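PDB 2RAA: pyruvate synthase subunit PorC from Thermotoga maritima MSB8, which forms the gamma chain of a heterotetrameric pyruvate synthase, which converts pyruvate and CoA to acetyl-CoA and carbon dioxide while reducing ferredoxin. Local coordinates for residues 22-27 with 34-39; 119-124 with 129-134. All coordinates share one frame; numbering follows the deposited sequence.

Contact 1: 22-27 with 34-39; sequences IRWHGR and SASQML
I22 and L39 meet tip to tip, with I22 CD1 3.7 Å from L39 CD2. The chi1 of I22 (-59°) sets CG1 anti to the carbonyl carbon, and CD1 at its end makes the touch. R23 NE gives a hydrogen bond to H25 NE2 (3.0 Å), in the imidazole plane but tilted from the guanidinium plane. W24 carries most of the contact. S36 lies over one face of the indole, where S36 CB makes a CH-pi contact 4.3 Å from the centroid of the W24 five-membered ring. The far end of the six-membered ring reaches the helix too, with W24 CH2 3.7 Å from A35 CB. L39 CD2 sits near the ring plane at its edge, 4.4 Å from W24 CZ2. Strand 19-27 is an inner strand of the mixed sheet, and helix 32-45 covers one face of it. The two segments run nearly antiparallel, at 155°, as expected when a helix returns across the sheet after its strand. N69 on neighbouring strand 64-72 accepts a hydrogen bond from W24 NE1 and donates one to the S36 carbonyl, so it ties strand and helix together. With W24 cut back to an alanine, A35, S36 and L39 would probably face a gap, and N69 OD1 would lose its indole partner. The H25 ring packs on V88 and I100.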
loop_
_atom_site.group_PDB
_atom_site.type_symbol
_atom_site.label_atom_id
_atom_site.label_comp_id
_atom_site.label_asym_id
_atom_site.label_seq_id
_atom_site.Cartn_x
_atom_site.Cartn_y
_atom_site.Cartn_z
ATOM N N ILE A 22 -6.087 -4.266 6.063
ATOM C CA ILE A 22 -5.134 -4.248 4.981
ATOM C C ILE A 22 -3.839 -4.960 5.387
ATOM O O ILE A 22 -3.320 -4.716 6.453
ATOM C CB ILE A 22 -4.754 -2.805 4.676
ATOM C CG1 ILE A 22 -6.025 -1.996 4.295
ATOM C CG2 ILE A 22 -3.702 -2.780 3.563
ATOM C CD1 ILE A 22 -5.942 -0.532 4.631
ATOM N N ARG A 23 -3.314 -5.838 4.548
ATOM C CA ARG A 23 -2.090 -6.561 4.887
ATOM C C ARG A 23 -1.074 -6.276 3.807
ATOM O O ARG A 23 -1.358 -6.438 2.643
ATOM C CB ARG A 23 -2.328 -8.057 4.974
ATOM C CG ARG A 23 -1.078 -8.858 5.370
ATOM C CD ARG A 23 -1.453 -10.325 5.540
ATOM N NE ARG A 23 -1.727 -10.952 4.261
ATOM C CZ ARG A 23 -2.435 -12.058 4.094
ATOM N NH1 ARG A 23 -3.015 -12.682 5.116
ATOM N NH2 ARG A 23 -2.587 -12.521 2.873
ATOM N N TRP A 24 0.101 -5.844 4.213
ATOM C CA TRP A 24 1.120 -5.406 3.272
ATOM C C TRP A 24 2.179 -6.431 3.213
ATOM O O TRP A 24 2.518 -6.988 4.260
ATOM C CB TRP A 24 1.851 -4.162 3.785
ATOM C CG TRP A 24 1.022 -3.002 3.987
ATOM C CD1 TRP A 24 0.121 -2.832 4.971
ATOM C CD2 TRP A 24 1.051 -1.773 3.235
ATOM N NE1 TRP A 24 -0.437 -1.585 4.884
ATOM C CE2 TRP A 24 0.085 -0.928 3.802
ATOM C CE3 TRP A 24 1.767 -1.333 2.117
ATOM C CZ2 TRP A 24 -0.186 0.348 3.299
ATOM C CZ3 TRP A 24 1.511 -0.068 1.607
ATOM C CH2 TRP A 24 0.539 0.759 2.188
ATOM N N HIS A 25 2.778 -6.598 2.028
ATOM C CA HIS A 25 3.919 -7.494 1.849
ATOM C C HIS A 25 5.007 -6.744 1.108
ATOM O O HIS A 25 4.789 -6.211 0.035
ATOM C CB HIS A 25 3.531 -8.729 1.076
ATOM C CG HIS A 25 2.489 -9.544 1.760
ATOM N ND1 HIS A 25 2.792 -10.664 2.506
ATOM C CD2 HIS A 25 1.146 -9.384 1.839
ATOM C CE1 HIS A 25 1.674 -11.168 3.001
ATOM N NE2 HIS A 25 0.662 -10.407 2.618
ATOM N N GLY A 26 6.173 -6.695 1.721
ATOM C CA GLY A 26 7.324 -6.050 1.162
ATOM C C GLY A 26 8.521 -6.691 1.826
ATOM O O GLY A 26 8.365 -7.592 2.647
ATOM N N ARG A 27 9.700 -6.219 1.446
ATOM C CA ARG A 27 10.970 -6.666 2.005
ATOM C C ARG A 27 11.538 -5.527 2.846
ATOM O O ARG A 27 11.360 -4.335 2.500
ATOM C CB ARG A 27 11.976 -6.965 0.884
ATOM C CG ARG A 27 11.591 -8.065 -0.111
ATOM C CD ARG A 27 12.697 -8.311 -1.182
ATOM N NE ARG A 27 12.311 -9.365 -2.131
ATOM C CZ ARG A 27 12.349 -10.672 -1.862
ATOM N NH1 ARG A 27 12.765 -11.130 -0.687
ATOM N NH2 ARG A 27 11.962 -11.541 -2.775
ATOM N N SER A 34 6.556 2.021 7.273
ATOM C CA SER A 34 6.271 3.458 7.285
ATOM C C SER A 34 4.970 3.812 6.585
ATOM O O SER A 34 4.242 4.686 7.054
ATOM C CB SER A 34 7.430 4.246 6.658
ATOM O OG SER A 34 7.844 3.631 5.455
ATOM N N ALA A 35 4.663 3.135 5.474
ATOM C CA ALA A 35 3.459 3.432 4.695
ATOM C C ALA A 35 2.226 3.063 5.510
ATOM O O ALA A 35 1.237 3.809 5.565
ATOM C CB ALA A 35 3.493 2.674 3.370
ATOM N N SER A 36 2.311 1.888 6.121
ATOM C CA SER A 36 1.354 1.394 7.063
ATOM C C SER A 36 1.151 2.413 8.201
ATOM O O SER A 36 0.016 2.798 8.508
ATOM C CB SER A 36 1.865 0.072 7.596
ATOM O OG SER A 36 1.016 -0.403 8.595
ATOM N N GLN A 37 2.243 2.887 8.800
ATOM C CA GLN A 37 2.130 3.872 9.871
ATOM C C GLN A 37 1.394 5.094 9.416
ATOM O O GLN A 37 0.476 5.553 10.086
ATOM C CB GLN A 37 3.498 4.292 10.406
ATOM C CG GLN A 37 4.082 3.304 11.426
ATOM C CD GLN A 37 3.386 3.419 12.775
ATOM O OE1 GLN A 37 3.490 4.462 13.460
ATOM N NE2 GLN A 37 2.658 2.356 13.165
HETATM N N MSE A 38 1.780 5.596 8.255
HETATM C CA MSE A 38 1.259 6.848 7.707
HETATM C C MSE A 38 -0.229 6.798 7.430
HETATM O O MSE A 38 -0.974 7.761 7.648
HETATM C CB MSE A 38 2.018 7.151 6.408
HETATM C CG MSE A 38 2.061 8.607 6.050
HETATM SE SE MSE A 38 3.016 8.954 4.396
HETATM C CE MSE A 38 4.376 7.522 4.306
ATOM N N LEU A 39 -0.669 5.642 6.955
ATOM C CA LEU A 39 -2.050 5.456 6.662
ATOM C C LEU A 39 -2.768 5.524 8.005
ATOM O O LEU A 39 -3.694 6.303 8.183
ATOM C CB LEU A 39 -2.240 4.107 5.992
ATOM C CG LEU A 39 -3.681 3.705 5.815
ATOM C CD1 LEU A 39 -4.422 4.797 5.037
ATOM C CD2 LEU A 39 -3.696 2.362 5.111
#

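Contact 2: 119-124 with 129-134; sequences EFVRKK and GKICVV
V121 and I131 form the apolar centre of this contact. Their side chains slide past each other in opposite directions, and V121 CG1 lies 3.8 Å from I131 CG2. The same V121 methyl also meets the other end of the isoleucine, I131 CD1, at 4.0 Å. The second branch of V121 serves the next inward-facing residue of the strand. V121 CG2 is 4.1 Å from V133 CG1, a looser touch. With chi1 at 178°, V121 places CG1 anti to its backbone N, and this splits the two methyls between I131 and V133. F118, one residue before the helix segment, also packs on both I131 and V133.

Helix 118-125 and strand 130-134 are the last two elements of a beta-alpha-beta unit that starts with strand 109-113. The helix covers one face of the sheet and crosses the strand at 121°. V121 also rests on L110 and V112, so one valine bridges the two parallel strands of the unit.

The remaining contacts are made by R122. Its side chain bends at chi2 and chi3, which brings the guanidinium back to the start of the strand. I131 CD1 lies over one face of that group, 3.7 Å from R122 NE. The nitrogen R122 NH2 comes within 2.8 Å of G129 O, and G129 N is at the guanidinium edge. At the backbone angles of G129 (phi 133°) a CB would be jammed against the preceding carbonyl oxygen, so glycine suits this position. R122 NE donates a hydrogen bond to the F127 carbonyl in the loop between helix and strand, and R122 NH1 makes a weak one to S203 OG.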
loop_
_atom_site.group_PDB
_atom_site.type_symbol
_atom_site.label_atom_id
_atom_site.label_comp_id
_atom_site.label_asym_id
_atom_site.label_seq_id
_atom_site.Cartn_x
_atom_site.Cartn_y
_atom_site.Cartn_z
ATOM N N GLU A 119 -3.195 -10.618 -15.752
ATOM C CA GLU A 119 -3.030 -12.039 -16.063
ATOM C C GLU A 119 -1.780 -12.628 -15.410
ATOM O O GLU A 119 -1.821 -13.736 -14.890
ATOM C CB GLU A 119 -2.971 -12.242 -17.581
ATOM C CG GLU A 119 -3.104 -13.684 -18.032
ATOM C CD GLU A 119 -3.159 -13.814 -19.555
ATOM O OE1 GLU A 119 -2.421 -13.065 -20.252
ATOM O OE2 GLU A 119 -3.936 -14.676 -20.049
ATOM N N PHE A 120 -0.673 -11.888 -15.443
ATOM C CA PHE A 120 0.562 -12.337 -14.794
ATOM C C PHE A 120 0.372 -12.508 -13.288
ATOM O O PHE A 120 0.791 -13.509 -12.696
ATOM C CB PHE A 120 1.710 -11.355 -15.048
ATOM C CG PHE A 120 2.925 -11.644 -14.226
ATOM C CD1 PHE A 120 3.705 -12.756 -14.492
ATOM C CD2 PHE A 120 3.273 -10.828 -13.160
ATOM C CE1 PHE A 120 4.829 -13.040 -13.717
ATOM C CE2 PHE A 120 4.389 -11.098 -12.384
ATOM C CZ PHE A 120 5.173 -12.201 -12.662
ATOM N N VAL A 121 -0.266 -11.510 -12.683
ATOM C CA VAL A 121 -0.515 -11.503 -11.245
ATOM C C VAL A 121 -1.447 -12.657 -10.859
ATOM O O VAL A 121 -1.267 -13.311 -9.828
ATOM C CB VAL A 121 -1.135 -10.158 -10.793
ATOM C CG1 VAL A 121 -1.446 -10.186 -9.291
ATOM C CG2 VAL A 121 -0.209 -8.991 -11.150
ATOM N N ARG A 122 -2.442 -12.891 -11.705
ATOM C CA ARG A 122 -3.400 -13.974 -11.517
ATOM C C ARG A 122 -2.719 -15.332 -11.542
ATOM O O ARG A 122 -3.074 -16.216 -10.776
ATOM C CB ARG A 122 -4.434 -13.920 -12.629
ATOM C CG ARG A 122 -5.857 -14.051 -12.151
ATOM C CD ARG A 122 -6.768 -13.155 -12.980
ATOM N NE ARG A 122 -7.797 -12.525 -12.154
ATOM C CZ ARG A 122 -8.479 -11.438 -12.506
ATOM N NH1 ARG A 122 -8.247 -10.836 -13.678
ATOM N NH2 ARG A 122 -9.392 -10.951 -11.673
ATOM N N LYS A 123 -1.744 -15.486 -12.437
ATOM C CA LYS A 123 -1.000 -16.739 -12.588
ATOM C C LYS A 123 -0.167 -16.997 -11.356
ATOM O O LYS A 123 -0.174 -18.105 -10.825
ATOM C CB LYS A 123 -0.076 -16.697 -13.821
ATOM C CG LYS A 123 0.688 -18.004 -14.111
ATOM N N LYS A 124 0.548 -15.968 -10.913
ATOM C CA LYS A 124 1.447 -16.083 -9.759
ATOM C C LYS A 124 0.732 -16.353 -8.427
ATOM O O LYS A 124 1.279 -17.031 -7.553
ATOM C CB LYS A 124 2.323 -14.819 -9.647
ATOM C CG LYS A 124 3.598 -14.871 -10.476
ATOM C CD LYS A 124 4.692 -15.600 -9.706
ATOM C CE LYS A 124 5.941 -15.883 -10.548
ATOM N NZ LYS A 124 5.748 -17.012 -11.513
ATOM N N GLY A 129 -10.658 -12.119 -8.545
ATOM C CA GLY A 129 -11.006 -10.990 -7.657
ATOM C C GLY A 129 -10.323 -9.766 -8.211
ATOM O O GLY A 129 -9.450 -9.892 -9.054
ATOM N N LYS A 130 -10.707 -8.582 -7.753
ATOM C CA LYS A 130 -10.142 -7.368 -8.318
ATOM C C LYS A 130 -8.640 -7.338 -8.058
ATOM O O LYS A 130 -8.196 -7.522 -6.939
ATOM C CB LYS A 130 -10.826 -6.102 -7.767
ATOM C CG LYS A 130 -10.496 -4.845 -8.586
ATOM C CD LYS A 130 -10.849 -3.544 -7.859
ATOM C CE LYS A 130 -12.332 -3.224 -7.929
ATOM N NZ LYS A 130 -12.616 -1.963 -7.165
ATOM N N ILE A 131 -7.870 -7.143 -9.117
ATOM C CA ILE A 131 -6.422 -6.982 -9.040
ATOM C C ILE A 131 -6.098 -5.601 -9.584
ATOM O O ILE A 131 -6.470 -5.285 -10.697
ATOM C CB ILE A 131 -5.662 -8.023 -9.897
ATOM C CG1 ILE A 131 -5.839 -9.433 -9.306
ATOM C CG2 ILE A 131 -4.185 -7.617 -10.028
ATOM C CD1 ILE A 131 -5.369 -10.590 -10.196
ATOM N N CYS A 132 -5.426 -4.777 -8.788
ATOM C CA CYS A 132 -5.037 -3.438 -9.204
ATOM C C CYS A 132 -3.503 -3.403 -9.271
ATOM O O CYS A 132 -2.837 -4.007 -8.430
ATOM C CB CYS A 132 -5.572 -2.429 -8.195
ATOM S SG CYS A 132 -7.323 -2.643 -7.750
ATOM N N VAL A 133 -2.945 -2.735 -10.274
ATOM C CA VAL A 133 -1.491 -2.685 -10.460
ATOM C C VAL A 133 -1.069 -1.255 -10.789
ATOM O O VAL A 133 -1.838 -0.476 -11.373
ATOM C CB VAL A 133 -1.006 -3.615 -11.622
ATOM C CG1 VAL A 133 -1.407 -5.061 -11.398
ATOM C CG2 VAL A 133 -1.499 -3.116 -12.987
ATOM N N VAL A 134 0.152 -0.897 -10.403
ATOM C CA VAL A 134 0.659 0.450 -10.709
ATOM C C VAL A 134 2.172 0.375 -10.632
ATOM O O VAL A 134 2.707 -0.339 -9.814
ATOM C CB VAL A 134 0.158 1.506 -9.723
ATOM C CG1 VAL A 134 0.531 1.127 -8.274
ATOM C CG2 VAL A 134 0.629 2.950 -10.110
#

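Overall arrangement
Both contacts pack a helix against the same mixed sheet. Contact 1 comes first along the chain and closes before contact 2 opens. Their centres are about 19 Å apart, and their nearest atoms about 10 Å, so they do not touch. Strands 87-90 and 109-113 lie between strand 19-27 and strand 130-134 in the sheet. The centre of contact 1 is about 6 Å from the centre of the chain, that of contact 2 about 15 Å. In the strand order contact 2 lies next to the border, where the C132-C202 disulfide links strand 130-134 to strand 201-202, outermost in this chain. Together they join helices to an inner strand and to the next-to-last strand of one alpha/beta domain.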